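Local coordinates for sensory box/GGDEF domain protein (Colwellia psychrerythraea, PDB 3LYX) that probably senses a signal through its PAS domain and passes it to a later GGDEF domain, the module of diguanylate cyclases, at residues Ile30-Gly35 with Tyr40-Glu45; Pro58-His63 with Glu81-His86. All blocks are in the same frame, centred on the assembly; numbering follows the deposited sequence.

Contact 1. Residues Ile30-Gly35 with Tyr40-Glu45; sequences IDWNKG and YGYSKE
Trp32, at the end of strand 29-32, lays its indole against the turn formed by Tyr40-Lys44, and most of the buried surface gathers round this one side chain. Its CG stands anti to the backbone N (chi1 178°), which carries the ring away from the strand and brings the pyrrole N-H to the turn. Trp32 NE1 gives a hydrogen bond to the carbonyl O of Tyr42 at 2.8 Å. The bond is bent, 139° at the hydrogen, and the donor lies above the carbonyl plane, while the oxygen sits at the ring edge, slightly tilted from its plane. A buried indole N-H is satisfied in this way, and, with the Tyr40 packing, this limits how far the ring can turn. The benzo end reaches Tyr40, where Trp32 CH2 lies 3.3 Å from Tyr40 CD2. The two rings meet obliquely, planes 38° apart and centroids 5.4 Å apart. Tyr42 adds its CB beside Trp32 CZ2 at 3.9 Å, whereas the end of its side chain leads away, and the side chain also touches Met54 and Lys87. At the pyrrole end Lys44 runs past Trp32 CD1, its CE 3.1 Å from Trp32 O. Lys44 NZ is placed 2.9 Å from Lys34 CE and 3.0 Å from Lys34 NZ, too close for two donors, so the ends of these chains are doubtful; Lys44 also has a long, weak ion pair to Asp14. Asn33 faces away and N-caps helix 34-40, OD1 accepting from the N of Ser36 and also of Ile20. Ser43 holds the N-cap position of helix 44-47. Strand 29-32 here leaves the antiparallel sheet for the short helices 34-40 and 44-47, as is usual in the PAS fold.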
loop_
_atom_site.group_PDB
_atom_site.type_symbol
_atom_site.label_atom_id
_atom_site.label_comp_id
_atom_site.label_asym_id
_atom_site.label_seq_id
_atom_site.Cartn_x
_atom_site.Cartn_y
_atom_site.Cartn_z
ATOM N N ILE B 30 -8.545 -7.630 -12.172
ATOM C CA ILE B 30 -9.864 -7.308 -11.669
ATOM C C ILE B 30 -9.853 -6.024 -10.842
ATOM O O ILE B 30 -10.892 -5.397 -10.659
ATOM C CB ILE B 30 -10.450 -8.484 -10.855
ATOM C CG1 ILE B 30 -9.440 -8.961 -9.808
ATOM C CG2 ILE B 30 -10.845 -9.618 -11.798
ATOM C CD1 ILE B 30 -9.977 -10.067 -8.913
ATOM N N ASP B 31 -8.680 -5.636 -10.346
ATOM C CA ASP B 31 -8.532 -4.387 -9.589
ATOM C C ASP B 31 -7.124 -3.857 -9.842
ATOM O O ASP B 31 -6.182 -4.623 -10.059
ATOM C CB ASP B 31 -8.811 -4.568 -8.091
ATOM C CG ASP B 31 -9.576 -3.367 -7.488
ATOM O OD1 ASP B 31 -10.159 -3.506 -6.397
ATOM O OD2 ASP B 31 -9.600 -2.281 -8.106
ATOM N N TRP B 32 -6.998 -2.536 -9.822
ATOM C CA TRP B 32 -5.756 -1.849 -10.156
ATOM C C TRP B 32 -5.790 -0.515 -9.412
ATOM O O TRP B 32 -6.778 0.209 -9.515
ATOM C CB TRP B 32 -5.796 -1.660 -11.687
ATOM C CG TRP B 32 -4.681 -0.943 -12.377
ATOM C CD1 TRP B 32 -4.608 0.393 -12.649
ATOM C CD2 TRP B 32 -3.534 -1.539 -12.987
ATOM N NE1 TRP B 32 -3.491 0.665 -13.397
ATOM C CE2 TRP B 32 -2.811 -0.504 -13.618
ATOM C CE3 TRP B 32 -3.045 -2.852 -13.061
ATOM C CZ2 TRP B 32 -1.626 -0.736 -14.316
ATOM C CZ3 TRP B 32 -1.867 -3.085 -13.754
ATOM C CH2 TRP B 32 -1.170 -2.031 -14.374
ATOM N N ASN B 33 -4.739 -0.188 -8.658
ATOM C CA ASN B 33 -4.719 1.079 -7.916
ATOM C C ASN B 33 -3.858 2.113 -8.633
ATOM O O ASN B 33 -3.216 1.806 -9.640
ATOM C CB ASN B 33 -4.202 0.864 -6.483
ATOM C CG ASN B 33 -2.725 0.496 -6.438
ATOM O OD1 ASN B 33 -2.160 0.022 -7.422
ATOM N ND2 ASN B 33 -2.096 0.701 -5.284
ATOM N N LYS B 34 -3.843 3.338 -8.114
ATOM C CA LYS B 34 -3.072 4.422 -8.717
ATOM C C LYS B 34 -1.600 4.064 -8.814
ATOM O O LYS B 34 -0.925 4.412 -9.791
ATOM C CB LYS B 34 -3.229 5.708 -7.905
ATOM C CG LYS B 34 -4.677 6.162 -7.701
ATOM C CD LYS B 34 -5.377 6.484 -9.021
ATOM C CE LYS B 34 -6.827 6.902 -8.782
ATOM N NZ LYS B 34 -7.546 7.264 -10.044
ATOM N N GLY B 35 -1.105 3.371 -7.789
ATOM C CA GLY B 35 0.285 2.958 -7.774
ATOM C C GLY B 35 0.673 2.171 -9.012
ATOM O O GLY B 35 1.761 2.353 -9.552
ATOM N N TYR B 40 3.247 0.969 -14.118
ATOM C CA TYR B 40 3.094 0.327 -15.416
ATOM C C TYR B 40 2.701 1.242 -16.569
ATOM O O TYR B 40 2.967 0.921 -17.737
ATOM C CB TYR B 40 2.077 -0.813 -15.297
ATOM C CG TYR B 40 2.513 -1.926 -14.365
ATOM C CD1 TYR B 40 3.567 -2.772 -14.705
ATOM C CD2 TYR B 40 1.882 -2.121 -13.129
ATOM C CE1 TYR B 40 3.988 -3.794 -13.826
ATOM C CE2 TYR B 40 2.287 -3.128 -12.255
ATOM C CZ TYR B 40 3.342 -3.959 -12.610
ATOM O OH TYR B 40 3.752 -4.956 -11.751
ATOM N N GLY B 41 2.057 2.365 -16.253
ATOM C CA GLY B 41 1.662 3.302 -17.290
ATOM C C GLY B 41 0.195 3.286 -17.673
ATOM O O GLY B 41 -0.297 4.254 -18.243
ATOM N N TYR B 42 -0.507 2.199 -17.363
ATOM C CA TYR B 42 -1.928 2.055 -17.698
ATOM C C TYR B 42 -2.842 2.553 -16.582
ATOM O O TYR B 42 -2.515 2.410 -15.405
ATOM C CB TYR B 42 -2.269 0.588 -17.940
ATOM C CG TYR B 42 -1.424 -0.115 -18.974
ATOM C CD1 TYR B 42 -1.777 -0.088 -20.329
ATOM C CD2 TYR B 42 -0.301 -0.854 -18.596
ATOM C CE1 TYR B 42 -1.037 -0.788 -21.278
ATOM C CE2 TYR B 42 0.445 -1.553 -19.533
ATOM C CZ TYR B 42 0.068 -1.519 -20.872
ATOM O OH TYR B 42 0.780 -2.238 -21.796
ATOM N N SER B 43 -3.988 3.122 -16.959
ATOM C CA SER B 43 -4.972 3.616 -15.989
ATOM C C SER B 43 -5.929 2.453 -15.705
ATOM O O SER B 43 -5.878 1.443 -16.400
ATOM C CB SER B 43 -5.750 4.808 -16.569
ATOM O OG SER B 43 -6.509 4.438 -17.715
ATOM N N LYS B 44 -6.795 2.587 -14.703
ATOM C CA LYS B 44 -7.735 1.515 -14.366
ATOM C C LYS B 44 -8.558 1.059 -15.574
ATOM O O LYS B 44 -8.765 -0.140 -15.779
ATOM C CB LYS B 44 -8.692 1.947 -13.245
ATOM C CG LYS B 44 -8.021 2.393 -11.955
ATOM C CD LYS B 44 -9.027 2.451 -10.802
ATOM C CE LYS B 44 -8.378 2.895 -9.480
ATOM N NZ LYS B 44 -7.988 4.335 -9.516
ATOM N N GLU B 45 -9.021 2.021 -16.373
ATOM C CA GLU B 45 -9.819 1.717 -17.561
ATOM C C GLU B 45 -9.053 0.859 -18.560
ATOM O O GLU B 45 -9.641 0.038 -19.256
ATOM C CB GLU B 45 -10.248 3.004 -18.274
ATOM C CG GLU B 45 -11.185 3.908 -17.496
ATOM C CD GLU B 45 -10.488 4.620 -16.361
ATOM O OE1 GLU B 45 -9.363 5.118 -16.580
ATOM O OE2 GLU B 45 -11.068 4.688 -15.257
#

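Contact 2. Residues Pro58-His63 with Glu81-His86; sequences PGDTEH and EIRMLH
Residues Pro58-His63, leading into helix 61-75, lie beside edge strand 78-85 without pairing with it, the nearest CA atoms being those of Asp60 and Arg83, 7.7 Å apart. The space between the backbones is bridged by a salt bridge. Arg83 grips the Asp60 carboxylate side-on: Arg83 NE reaches Asp60 OD2 at 2.8 Å, and NH2 pairs with OD1, modelled at 2.5 Å, shorter than is likely, so that the exact length is doubtful. The NE bond uses the syn lone pair of OD2, but OD1 is met out of the carboxylate plane, for the carboxylate and guanidinium planes are turned 42° against each other. A bend in the arginine chain at chi3 (-58°) turns the NE edge of the guanidinium to the acid. OD2 also accepts from two waters, one of which donates to Arg83 O as well, while the other, weakly bonded to OD2, accepts from Arg83 N at 2.7 Å. The acid is thus tied to both side chain and backbone of the strand residue. Replacing Arg83 by a leucine would probably leave the Asp60 carboxylate without its charged mate, held to the strand by waters alone. Farther along, Pro58 CD rests on Leu85 CD2 at 4.1 Å. This surface contact joins the segment around Pro58 and Asp60, which runs into helix 61-75, to the edge strand, whose neighbour 91-102 meets Arg83 through Trp93 and Leu85 through Ile91.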
loop_
_atom_site.group_PDB
_atom_site.type_symbol
_atom_site.label_atom_id
_atom_site.label_comp_id
_atom_site.label_asym_id
_atom_site.label_seq_id
_atom_site.Cartn_x
_atom_site.Cartn_y
_atom_site.Cartn_z
ATOM N N PRO B 58 7.252 -10.265 -23.359
ATOM C CA PRO B 58 6.887 -11.467 -24.115
ATOM C C PRO B 58 7.554 -12.785 -23.729
ATOM O O PRO B 58 6.870 -13.778 -23.479
ATOM C CB PRO B 58 7.176 -11.054 -25.551
ATOM C CG PRO B 58 6.682 -9.637 -25.546
ATOM C CD PRO B 58 7.259 -9.086 -24.245
ATOM N N GLY B 59 8.878 -12.800 -23.666
ATOM C CA GLY B 59 9.568 -14.033 -23.325
ATOM C C GLY B 59 9.352 -14.606 -21.931
ATOM O O GLY B 59 9.196 -15.822 -21.772
ATOM N N ASP B 60 9.322 -13.730 -20.928
ATOM C CA ASP B 60 9.186 -14.133 -19.529
ATOM C C ASP B 60 7.900 -14.797 -19.034
ATOM O O ASP B 60 7.944 -15.611 -18.110
ATOM C CB ASP B 60 9.464 -12.928 -18.624
ATOM C CG ASP B 60 10.740 -12.194 -18.997
ATOM O OD1 ASP B 60 11.614 -12.805 -19.650
ATOM O OD2 ASP B 60 10.876 -11.006 -18.628
ATOM N N THR B 61 6.764 -14.456 -19.632
ATOM C CA THR B 61 5.473 -14.967 -19.183
ATOM C C THR B 61 5.350 -16.398 -18.689
ATOM O O THR B 61 5.045 -16.627 -17.514
ATOM C CB THR B 61 4.386 -14.743 -20.246
ATOM O OG1 THR B 61 4.251 -13.339 -20.489
ATOM C CG2 THR B 61 3.042 -15.294 -19.762
ATOM N N GLU B 62 5.566 -17.368 -19.569
ATOM C CA GLU B 62 5.431 -18.760 -19.163
ATOM C C GLU B 62 6.302 -19.136 -17.968
ATOM O O GLU B 62 5.859 -19.868 -17.079
ATOM C CB GLU B 62 5.705 -19.683 -20.358
ATOM C CG GLU B 62 4.651 -19.551 -21.465
ATOM C CD GLU B 62 4.763 -20.620 -22.542
ATOM O OE1 GLU B 62 5.828 -20.710 -23.193
ATOM O OE2 GLU B 62 3.783 -21.370 -22.739
ATOM N N HIS B 63 7.525 -18.615 -17.924
ATOM C CA HIS B 63 8.433 -18.913 -16.816
ATOM C C HIS B 63 7.901 -18.332 -15.498
ATOM O O HIS B 63 7.766 -19.039 -14.494
ATOM C CB HIS B 63 9.832 -18.348 -17.112
ATOM C CG HIS B 63 10.801 -18.500 -15.978
ATOM N ND1 HIS B 63 11.253 -19.727 -15.540
ATOM C CD2 HIS B 63 11.381 -17.577 -15.172
ATOM C CE1 HIS B 63 12.068 -19.554 -14.513
ATOM N NE2 HIS B 63 12.161 -18.258 -14.268
ATOM N N GLU B 81 12.239 -10.958 -8.437
ATOM C CA GLU B 81 12.605 -9.733 -9.130
ATOM C C GLU B 81 12.516 -10.100 -10.593
ATOM O O GLU B 81 13.319 -10.884 -11.100
ATOM C CB GLU B 81 14.025 -9.320 -8.766
ATOM C CG GLU B 81 14.138 -8.675 -7.398
ATOM C CD GLU B 81 15.575 -8.553 -6.944
ATOM O OE1 GLU B 81 16.440 -8.198 -7.771
ATOM O OE2 GLU B 81 15.839 -8.811 -5.754
ATOM N N ILE B 82 11.522 -9.535 -11.262
ATOM C CA ILE B 82 11.265 -9.844 -12.658
ATOM C C ILE B 82 11.274 -8.613 -13.552
ATOM O O ILE B 82 11.232 -7.484 -13.068
ATOM C CB ILE B 82 9.887 -10.531 -12.775
ATOM C CG1 ILE B 82 8.810 -9.615 -12.172
ATOM C CG2 ILE B 82 9.906 -11.869 -12.021
ATOM C CD1 ILE B 82 7.395 -10.148 -12.285
ATOM N N ARG B 83 11.339 -8.833 -14.859
ATOM C CA ARG B 83 11.314 -7.718 -15.790
ATOM C C ARG B 83 9.884 -7.197 -15.882
ATOM O O ARG B 83 8.922 -7.907 -15.579
ATOM C CB ARG B 83 11.812 -8.134 -17.177
ATOM C CG ARG B 83 13.327 -8.281 -17.268
ATOM C CD ARG B 83 13.789 -8.450 -18.705
ATOM N NE ARG B 83 13.168 -9.610 -19.333
ATOM C CZ ARG B 83 13.357 -9.969 -20.599
ATOM N NH1 ARG B 83 14.155 -9.256 -21.382
ATOM N NH2 ARG B 83 12.747 -11.047 -21.082
ATOM N N MET B 84 9.762 -5.952 -16.312
ATOM C CA MET B 84 8.479 -5.288 -16.429
ATOM C C MET B 84 8.418 -4.608 -17.799
ATOM O O MET B 84 9.420 -4.070 -18.274
ATOM C CB MET B 84 8.383 -4.255 -15.303
ATOM C CG MET B 84 7.142 -3.412 -15.276
ATOM S SD MET B 84 7.496 -1.838 -14.476
ATOM C CE MET B 84 7.530 -0.792 -15.940
ATOM N N LEU B 85 7.256 -4.658 -18.442
ATOM C CA LEU B 85 7.076 -4.020 -19.742
ATOM C C LEU B 85 6.091 -2.872 -19.560
ATOM O O LEU B 85 4.898 -3.089 -19.315
ATOM C CB LEU B 85 6.536 -5.020 -20.771
ATOM C CG LEU B 85 6.199 -4.424 -22.148
ATOM C CD1 LEU B 85 7.437 -3.782 -22.753
ATOM C CD2 LEU B 85 5.647 -5.503 -23.070
ATOM N N HIS B 86 6.602 -1.647 -19.661
ATOM C CA HIS B 86 5.784 -0.453 -19.484
ATOM C C HIS B 86 4.894 -0.222 -20.694
ATOM O O HIS B 86 5.166 -0.725 -21.778
ATOM C CB HIS B 86 6.682 0.771 -19.252
ATOM C CG HIS B 86 5.933 2.004 -18.839
ATOM N ND1 HIS B 86 5.233 2.787 -19.732
ATOM C CD2 HIS B 86 5.765 2.579 -17.624
ATOM C CE1 HIS B 86 4.668 3.791 -19.085
ATOM N NE2 HIS B 86 4.975 3.688 -17.804
HETATM O O HOH W 1 8.527 -10.005 -17.900
HETATM O O HOH W 2 11.715 -11.303 -15.819
#

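How the contacts relate
The two contacts follow one another along the chain and have centres about 18 Å apart, yet they meet. Tyr40 of contact 1 packs its CE1 against Met84 CG of contact 2 at 3.5 Å, and Tyr40 O lies 3.3 Å from His86 CD2, so the end of helix 34-40 rests on the end of strand 78-85 and on His86 just past it. Both contacts reach the same sheet at its two outermost strands within the chain, contact 1 from strand 29-32 and contact 2 from strand 78-85. Contact 1 is partly buried and centred on an aromatic side chain; contact 2 is a surface link made through charge and water. Asp31, next to contact 1's tryptophan, also forms a salt bridge with Arg9 of the second subunit.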